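Local coordinates for protein beta-fructofuranosidase (Arthrobacter, PDB 3WPU) that belongs to the levansucrase/invertase family of carbohydrate-active enzymes, whose members are built around a five-bladed beta-propeller, at residues E145-Q150 and N220-L225; I151-S156 and D197-L202. All coordinates share one frame; numbering follows the deposited sequence.

Contact 1. Residues E145-Q150 and N220-L225; sequences EGVTGQ and NKVTDL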
ATOM      1  N   GLU A 145     -24.442   1.922   7.066  1.00 21.72           N
ATOM      2  CA  GLU A 145     -24.208   2.687   8.295  1.00 24.22           C
ATOM      3  C   GLU A 145     -24.261   1.807   9.543  1.00 22.33           C
ATOM      4  O   GLU A 145     -25.164   0.986   9.691  1.00 21.75           O
ATOM      5  CB  GLU A 145     -25.260   3.791   8.437  1.00 28.03           C
ATOM      6  CG  GLU A 145     -24.907   4.845   9.477  1.00 31.64           C
ATOM      7  CD  GLU A 145     -24.143   6.004   8.877  1.00 35.82           C
ATOM      8  OE1 GLU A 145     -24.785   7.042   8.579  1.00 38.30           O
ATOM      9  OE2 GLU A 145     -22.910   5.875   8.682  1.00 39.32           O
ATOM     10  N   GLY A 146     -23.253   1.967  10.408  1.00 20.58           N
ATOM     11  CA  GLY A 146     -23.199   1.315  11.701  1.00 18.72           C
ATOM     12  C   GLY A 146     -22.563  -0.050  11.698  1.00 17.40           C
ATOM     13  O   GLY A 146     -22.179  -0.545  12.765  1.00 17.90           O
ATOM     14  N   VAL A 147     -22.424  -0.675  10.525  1.00 14.82           N
ATOM     15  CA  VAL A 147     -21.946  -2.050  10.470  1.00 14.10           C
ATOM     16  C   VAL A 147     -20.537  -2.182  11.069  1.00 13.51           C
ATOM     17  O   VAL A 147     -20.265  -3.095  11.841  1.00 12.97           O
ATOM     18  CB  VAL A 147     -21.970  -2.619   9.033  1.00 14.37           C
ATOM     19  CG1 VAL A 147     -21.207  -3.928   8.925  1.00 15.09           C
ATOM     20  CG2 VAL A 147     -23.419  -2.833   8.579  1.00 15.56           C
ATOM     21  N   THR A 148     -19.634  -1.277  10.706  1.00 12.57           N
ATOM     22  CA  THR A 148     -18.242  -1.419  11.148  1.00 11.52           C
ATOM     23  C   THR A 148     -18.042  -1.059  12.628  1.00 11.49           C
ATOM     24  O   THR A 148     -17.020  -1.389  13.237  1.00 11.90           O
ATOM     25  CB  THR A 148     -17.264  -0.670  10.243  1.00 10.67           C
ATOM     26  OG1 THR A 148     -17.527   0.753  10.261  1.00 10.16           O
ATOM     27  CG2 THR A 148     -17.360  -1.207   8.827  1.00 10.52           C
ATOM     28  N   GLY A 149     -19.058  -0.451  13.222  1.00 11.25           N
ATOM     29  CA  GLY A 149     -19.064  -0.151  14.642  1.00 11.62           C
ATOM     30  C   GLY A 149     -19.233  -1.375  15.516  1.00 11.77           C
ATOM     31  O   GLY A 149     -18.984  -1.308  16.697  1.00 12.59           O
ATOM     32  N   GLN A 150     -19.615  -2.506  14.933  1.00 12.32           N
ATOM     33  CA  GLN A 150     -19.997  -3.677  15.737  1.00 13.15           C
ATOM     34  C   GLN A 150     -18.957  -4.239  16.699  1.00 12.21           C
ATOM     35  O   GLN A 150     -19.320  -4.813  17.730  1.00 12.43           O
ATOM     36  CB  GLN A 150     -20.549  -4.789  14.876  1.00 14.51           C
ATOM     37  CG  GLN A 150     -19.706  -5.305  13.767  1.00 16.71           C
ATOM     38  CD  GLN A 150     -20.528  -6.235  12.883  1.00 16.64           C
ATOM     39  OE1 GLN A 150     -20.361  -7.427  12.929  1.00 19.72           O
ATOM     40  NE2 GLN A 150     -21.474  -5.688  12.185  1.00 19.12           N
ATOM     41  N   ASN A 220     -21.993  -7.686   6.017  1.00 12.63           N
ATOM     42  CA  ASN A 220     -22.956  -7.465   7.097  0.50 12.84           C
ATOM     43  C   ASN A 220     -22.358  -7.699   8.479  1.00 13.20           C
ATOM     44  O   ASN A 220     -22.896  -7.243   9.479  1.00 13.10           O
ATOM     45  CB  ASN A 220     -24.217  -8.347   6.916  0.50 12.58           C
ATOM     46  CG  ASN A 220     -23.900  -9.793   6.568  0.50 12.61           C
ATOM     47  OD1 ASN A 220     -23.783 -10.658   7.439  0.50 13.28           O
ATOM     48  ND2 ASN A 220     -23.755 -10.064   5.280  0.50 11.95           N
ATOM     49  N   LYS A 221     -21.247  -8.439   8.513  1.00 13.69           N
ATOM     50  CA  LYS A 221     -20.613  -8.896   9.728  1.00 14.23           C
ATOM     51  C   LYS A 221     -19.138  -8.519   9.661  1.00 12.87           C
ATOM     52  O   LYS A 221     -18.511  -8.745   8.639  1.00 11.89           O
ATOM     53  CB  LYS A 221     -20.727 -10.427   9.778  1.00 15.89           C
ATOM     54  CG  LYS A 221     -20.050 -11.087  10.956  1.00 19.35           C
ATOM     55  CD  LYS A 221     -20.809 -10.793  12.217  1.00 20.49           C
ATOM     56  CE  LYS A 221     -20.316 -11.650  13.394  1.00 21.87           C
ATOM     57  NZ  LYS A 221     -20.910 -11.081  14.644  1.00 22.42           N
ATOM     58  N   VAL A 222     -18.617  -7.949  10.736  1.00 12.26           N
ATOM     59  CA  VAL A 222     -17.184  -7.614  10.848  1.00 11.87           C
ATOM     60  C   VAL A 222     -16.549  -8.438  11.967  1.00 12.22           C
ATOM     61  O   VAL A 222     -17.072  -8.470  13.087  1.00 12.03           O
ATOM     62  CB  VAL A 222     -16.982  -6.115  11.100  1.00 12.18           C
ATOM     63  CG1 VAL A 222     -15.502  -5.799  11.239  1.00 12.27           C
ATOM     64  CG2 VAL A 222     -17.621  -5.313   9.980  1.00 12.04           C
ATOM     65  N   THR A 223     -15.429  -9.094  11.656  1.00 12.10           N
ATOM     66  CA  THR A 223     -14.679  -9.880  12.617  1.00 12.33           C
ATOM     67  C   THR A 223     -13.427  -9.133  13.048  1.00 11.61           C
ATOM     68  O   THR A 223     -12.648  -8.687  12.207  1.00 11.70           O
ATOM     69  CB  THR A 223     -14.276 -11.221  12.011  1.00 12.91           C
ATOM     70  OG1 THR A 223     -15.443 -11.899  11.526  1.00 14.04           O
ATOM     71  CG2 THR A 223     -13.565 -12.098  13.053  1.00 13.23           C
ATOM     72  N   ASP A 224     -13.229  -9.026  14.352  1.00 11.37           N
ATOM     73  CA  ASP A 224     -12.087  -8.320  14.937  1.00 11.53           C
ATOM     74  C   ASP A 224     -10.913  -9.291  14.939  1.00 11.76           C
ATOM     75  O   ASP A 224     -10.990 -10.349  15.574  1.00 13.26           O
ATOM     76  CB  ASP A 224     -12.492  -7.894  16.359  1.00 12.20           C
ATOM     77  CG  ASP A 224     -11.464  -7.045  17.066  1.00 12.78           C
ATOM     78  OD1 ASP A 224     -10.352  -6.828  16.543  1.00 13.18           O
ATOM     79  OD2 ASP A 224     -11.789  -6.637  18.201  1.00 13.57           O
ATOM     80  N   LEU A 225      -9.842  -8.974  14.216  1.00 10.71           N
ATOM     81  CA  LEU A 225      -8.715  -9.924  14.090  1.00 10.70           C
ATOM     82  C   LEU A 225      -7.555  -9.639  15.023  1.00 10.92           C
ATOM     83  O   LEU A 225      -7.050 -10.564  15.694  1.00 10.78           O
ATOM     84  CB  LEU A 225      -8.204  -9.942  12.651  1.00 10.77           C
ATOM     85  CG  LEU A 225      -9.242 -10.178  11.542  1.00 10.56           C
ATOM     86  CD1 LEU A 225      -8.551 -10.085  10.202  1.00 10.90           C
ATOM     87  CD2 LEU A 225      -9.948 -11.530  11.678  1.00 11.07           C
TER
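Gln150 and Val222 carry the join between a turn in the loop after strand 137-141 and the beta-hairpin of strands 197-210 and 213-226, part of a large mixed sheet in the family's beta-propeller fold. The polar half is the carboxamide of Gln150, which meets Val222 N and Asn220 O on the side of strand 213-226 that faces away from strand 197-210. Val222 N donates to Gln150 OE1 at 2.9 Å in a nearly straight bond (177°), and this N-H stands well above the plane of the amide carbonyl. On the other arm, Gln150 NE2 reaches Asn220 O at 3.4 Å, a weak bond. Gln150 NE2 also turns back to Val147 O at 2.9 Å, a carbonyl that already accepts from the backbone N of Gln150. These bonds together limit rotation of the amide and tie the turn's own backbone to the strand. CG of Gln150 lies between its backbone N and carbonyl carbon (chi1 56°), and the chain runs extended from there to the strand, Gln150 CG lying 3.9 Å from Val222 CB.

The apolar half is made by Val147, Thr148 and Val222. Val222 points its CB toward the loop, and Val222 CG2 meets Val147 CG1 at 4.0 Å; Thr148 CG2 lies beside the same methyl, Val222 CG2, at 4.3 Å. Val222 also rests on Phe179 and touches Asp181, both of strand 174-184, which carries the contact on to another strand of the sheet. Thr148 OG1 is hydrogen-bonded to Gln160 and Gln162 of strand 159-169, which fixes the turn to a further strand. Beside the amide, the hydrocarbon part of Lys221 passes the oxygen, Lys221 CD standing 3.5 Å from Gln150 OE1.

Contact 2. Residues I151-S156 and D197-L202; sequences IFEDQS and DPRIAL
Arg199 leaves strand 197-210 with its CB directed toward the loop 151-156, and what its chain meets on the way to Glu153 defines this contact. CG is anti to the carbonyl carbon (chi1 -55°), and the chain then runs extended as far as NE, taking the guanidinium away from the strand. Arg199 CD touches two loop side chains, Phe152 CE1 at 4.0 Å and Ile151 CD1 at 4.1 Å. At NE the arginine is gripped from within its own strand: Arg199 NE donates to Asp197 OD1 at 2.9 Å, nearly straight at 169°, and Arg199 NH2 to Asp197 OD2 at 2.8 Å, a side-on pair that uses both carboxylate oxygens.

Phe152 CD1 lies over one face of the guanidinium, offset toward its rim and 3.9 Å from Arg199 CZ; the two planes are 61° apart, not stacked. The same ring has Asp197 OD2 in plane at its edge. The tip is held end-on: Glu153 OE1 lies in the guanidinium plane and takes both Arg199 NH1, at 3.1 Å, and Arg199 NH2, at 3.0 Å. Glu153 bends at chi2 to bring its carboxylate there. Arg199 thus links Glu153 and Asp197 in a salt-bridge network, with Asp224 of strand 213-226 as a further partner of NH1, and probably offsets the repulsion among these acids. Farther along the loop, Asp154 OD1 takes the backbone N of Ser156 in an Asx turn.

Strand 197-210 lies between strand 174-184 and strand 213-226 in the sheet. Ile151 and Phe152 extend the loop's cover over both neighbours: each touches Asp181 of 174-184, Phe152 also meets Ala183, and Ile151 reaches Val222 and Asp224 of 213-226.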
ATOM      1  N   ILE A 151     -17.680  -4.104  16.367  1.00 11.68           N
ATOM      2  CA  ILE A 151     -16.618  -4.765  17.146  1.00 11.99           C
ATOM      3  C   ILE A 151     -16.183  -4.018  18.400  1.00 12.13           C
ATOM      4  O   ILE A 151     -15.461  -4.580  19.234  1.00 13.31           O
ATOM      5  CB  ILE A 151     -15.367  -5.054  16.273  1.00 11.50           C
ATOM      6  CG1 ILE A 151     -14.684  -3.761  15.806  1.00 11.50           C
ATOM      7  CG2 ILE A 151     -15.742  -5.974  15.113  1.00 11.26           C
ATOM      8  CD1 ILE A 151     -13.412  -3.976  15.011  1.00 11.40           C
ATOM      9  N   PHE A 152     -16.552  -2.744  18.511  1.00 11.51           N
ATOM     10  CA  PHE A 152     -16.072  -1.896  19.602  1.00 11.82           C
ATOM     11  C   PHE A 152     -16.898  -2.034  20.868  1.00 13.69           C
ATOM     12  O   PHE A 152     -18.096  -1.769  20.870  1.00 13.98           O
ATOM     13  CB  PHE A 152     -16.004  -0.444  19.154  1.00 11.90           C
ATOM     14  CG  PHE A 152     -15.006  -0.239  18.054  1.00 11.69           C
ATOM     15  CD1 PHE A 152     -13.640  -0.263  18.325  1.00 11.56           C
ATOM     16  CD2 PHE A 152     -15.427  -0.096  16.738  1.00 11.83           C
ATOM     17  CE1 PHE A 152     -12.718  -0.129  17.293  1.00 11.97           C
ATOM     18  CE2 PHE A 152     -14.511   0.052  15.719  1.00 11.89           C
ATOM     19  CZ  PHE A 152     -13.152   0.038  16.005  1.00 12.04           C
ATOM     20  N   GLU A 153     -16.236  -2.482  21.930  1.00 15.45           N
ATOM     21  CA  GLU A 153     -16.868  -2.604  23.234  1.00 17.23           C
ATOM     22  C   GLU A 153     -17.402  -1.234  23.671  1.00 17.92           C
ATOM     23  O   GLU A 153     -18.558  -1.111  24.092  1.00 20.61           O
ATOM     24  CB  GLU A 153     -15.862  -3.160  24.248  1.00 18.66           C
ATOM     25  CG  GLU A 153     -15.444  -4.628  24.016  1.00 20.02           C
ATOM     26  CD  GLU A 153     -14.212  -4.848  23.102  1.00 22.11           C
ATOM     27  OE1 GLU A 153     -13.892  -3.995  22.274  1.00 18.36           O
ATOM     28  OE2 GLU A 153     -13.544  -5.920  23.207  1.00 25.64           O
ATOM     29  N   ASP A 154     -16.572  -0.204  23.531  1.00 17.65           N
ATOM     30  CA  ASP A 154     -16.913   1.179  23.859  1.00 17.78           C
ATOM     31  C   ASP A 154     -17.572   1.871  22.669  1.00 17.23           C
ATOM     32  O   ASP A 154     -16.916   2.288  21.705  1.00 17.08           O
ATOM     33  CB  ASP A 154     -15.667   1.929  24.324  1.00 18.56           C
ATOM     34  CG  ASP A 154     -15.955   3.345  24.796  1.00 19.75           C
ATOM     35  OD1 ASP A 154     -17.078   3.845  24.619  1.00 20.39           O
ATOM     36  OD2 ASP A 154     -15.019   3.957  25.345  1.00 21.58           O
ATOM     37  N   GLN A 155     -18.891   1.985  22.747  1.00 17.14           N
ATOM     38  CA  GLN A 155     -19.692   2.554  21.667  1.00 17.28           C
ATOM     39  C   GLN A 155     -19.848   4.061  21.710  1.00 17.08           C
ATOM     40  O   GLN A 155     -20.614   4.598  20.922  1.00 19.18           O
ATOM     41  CB  GLN A 155     -21.070   1.911  21.665  1.00 17.14           C
ATOM     42  CG  GLN A 155     -21.031   0.458  21.290  1.00 17.43           C
ATOM     43  CD  GLN A 155     -20.884   0.250  19.787  1.00 17.92           C
ATOM     44  OE1 GLN A 155     -19.971  -0.449  19.315  1.00 18.59           O
ATOM     45  NE2 GLN A 155     -21.751   0.871  19.042  1.00 16.97           N
ATOM     46  N   SER A 156     -19.137   4.747  22.603  1.00 17.03           N
ATOM     47  CA  SER A 156     -19.223   6.211  22.720  1.00 16.61           C
ATOM     48  C   SER A 156     -18.366   7.006  21.735  1.00 15.98           C
ATOM     49  O   SER A 156     -18.190   8.200  21.892  1.00 16.17           O
ATOM     50  CB  SER A 156     -18.836   6.665  24.142  1.00 17.12           C
ATOM     51  OG  SER A 156     -17.473   6.367  24.420  1.00 17.83           O
ATOM     52  N   ASP A 197      -8.566   3.875  18.599  1.00 10.89           N
ATOM     53  CA  ASP A 197      -8.637   2.413  18.662  1.00 11.13           C
ATOM     54  C   ASP A 197      -8.749   1.865  17.254  1.00 10.65           C
ATOM     55  O   ASP A 197      -9.848   1.647  16.757  1.00 10.58           O
ATOM     56  CB  ASP A 197      -9.825   2.002  19.516  1.00 11.50           C
ATOM     57  CG  ASP A 197      -9.845   0.520  19.851  1.00 12.41           C
ATOM     58  OD1 ASP A 197      -9.109  -0.276  19.255  1.00 13.01           O
ATOM     59  OD2 ASP A 197     -10.674   0.155  20.702  1.00 13.82           O
ATOM     60  N   PRO A 198      -7.590   1.656  16.602  1.00 10.96           N
ATOM     61  CA  PRO A 198      -7.526   1.051  15.284  1.00 10.33           C
ATOM     62  C   PRO A 198      -7.351  -0.453  15.405  1.00 10.52           C
ATOM     63  O   PRO A 198      -6.448  -0.906  16.108  1.00 10.74           O
ATOM     64  CB  PRO A 198      -6.271   1.658  14.688  1.00 10.61           C
ATOM     65  CG  PRO A 198      -5.372   1.933  15.850  1.00 10.85           C
ATOM     66  CD  PRO A 198      -6.262   2.105  17.068  1.00 10.91           C
ATOM     67  N   ARG A 199      -8.161  -1.202  14.674  1.00  9.79           N
ATOM     68  CA  ARG A 199      -8.085  -2.673  14.713  1.00 10.13           C
ATOM     69  C   ARG A 199      -8.036  -3.245  13.325  1.00 10.48           C
ATOM     70  O   ARG A 199      -8.652  -2.707  12.398  1.00 11.15           O
ATOM     71  CB  ARG A 199      -9.263  -3.244  15.466  1.00 10.40           C
ATOM     72  CG  ARG A 199      -9.396  -2.664  16.869  1.00 11.05           C
ATOM     73  CD  ARG A 199     -10.425  -3.392  17.699  1.00 11.56           C
ATOM     74  NE  ARG A 199     -10.648  -2.733  18.980  1.00 12.52           N
ATOM     75  CZ  ARG A 199     -11.542  -3.136  19.879  1.00 13.60           C
ATOM     76  NH1 ARG A 199     -12.234  -4.248  19.684  1.00 14.82           N
ATOM     77  NH2 ARG A 199     -11.723  -2.442  20.989  1.00 14.36           N
ATOM     78  N   ILE A 200      -7.356  -4.386  13.177  1.00  9.99           N
ATOM     79  CA  ILE A 200      -7.335  -5.074  11.904  1.00 10.28           C
ATOM     80  C   ILE A 200      -8.535  -6.013  11.922  1.00 10.37           C
ATOM     81  O   ILE A 200      -8.723  -6.788  12.865  1.00 10.35           O
ATOM     82  CB  ILE A 200      -5.989  -5.805  11.672  1.00 10.41           C
ATOM     83  CG1 ILE A 200      -4.901  -4.765  11.434  1.00 10.63           C
ATOM     84  CG2 ILE A 200      -6.106  -6.772  10.510  1.00 10.39           C
ATOM     85  CD1 ILE A 200      -3.490  -5.281  11.410  1.00 10.53           C
ATOM     86  N   ALA A 201      -9.356  -5.899  10.892  1.00 10.46           N
ATOM     87  CA  ALA A 201     -10.664  -6.528  10.832  1.00 10.22           C
ATOM     88  C   ALA A 201     -10.900  -7.167   9.484  1.00 10.05           C
ATOM     89  O   ALA A 201     -10.195  -6.883   8.510  1.00  9.81           O
ATOM     90  CB  ALA A 201     -11.751  -5.494  11.105  1.00 10.65           C
ATOM     91  N   LEU A 202     -11.920  -8.028   9.438  1.00 10.41           N
ATOM     92  CA  LEU A 202     -12.314  -8.741   8.228  1.00  9.66           C
ATOM     93  C   LEU A 202     -13.817  -8.641   8.064  1.00 10.02           C
ATOM     94  O   LEU A 202     -14.547  -8.767   9.042  1.00 10.37           O
ATOM     95  CB  LEU A 202     -11.987 -10.231   8.355  1.00  9.89           C
ATOM     96  CG  LEU A 202     -12.595 -11.216   7.359  1.00 10.00           C
ATOM     97  CD1 LEU A 202     -12.084 -10.972   5.959  1.00 10.19           C
ATOM     98  CD2 LEU A 202     -12.278 -12.675   7.771  1.00 10.26           C
TER

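The two contacts join one loop to one beta-hairpin, their centres about 8 Å apart. Residues 145-150 and 151-156 form a continuous piece of the loop between strands 137-141 and 159-169, while their partners lie on strands 213-226 and 197-210 respectively, antiparallel neighbours in the sheet. In chain order the loop pieces come first, followed by 197-202 and then 220-225, which nests contact 2 inside the span closed by contact 1. Backbone pairing joins the partner strands, Thr223 with Leu202 and Leu225 with Ile200. The loop thus crosses from strand 213-226 to strand 197-210 and is held to both; each contact's centre is about 22 Å from the centre of the chain.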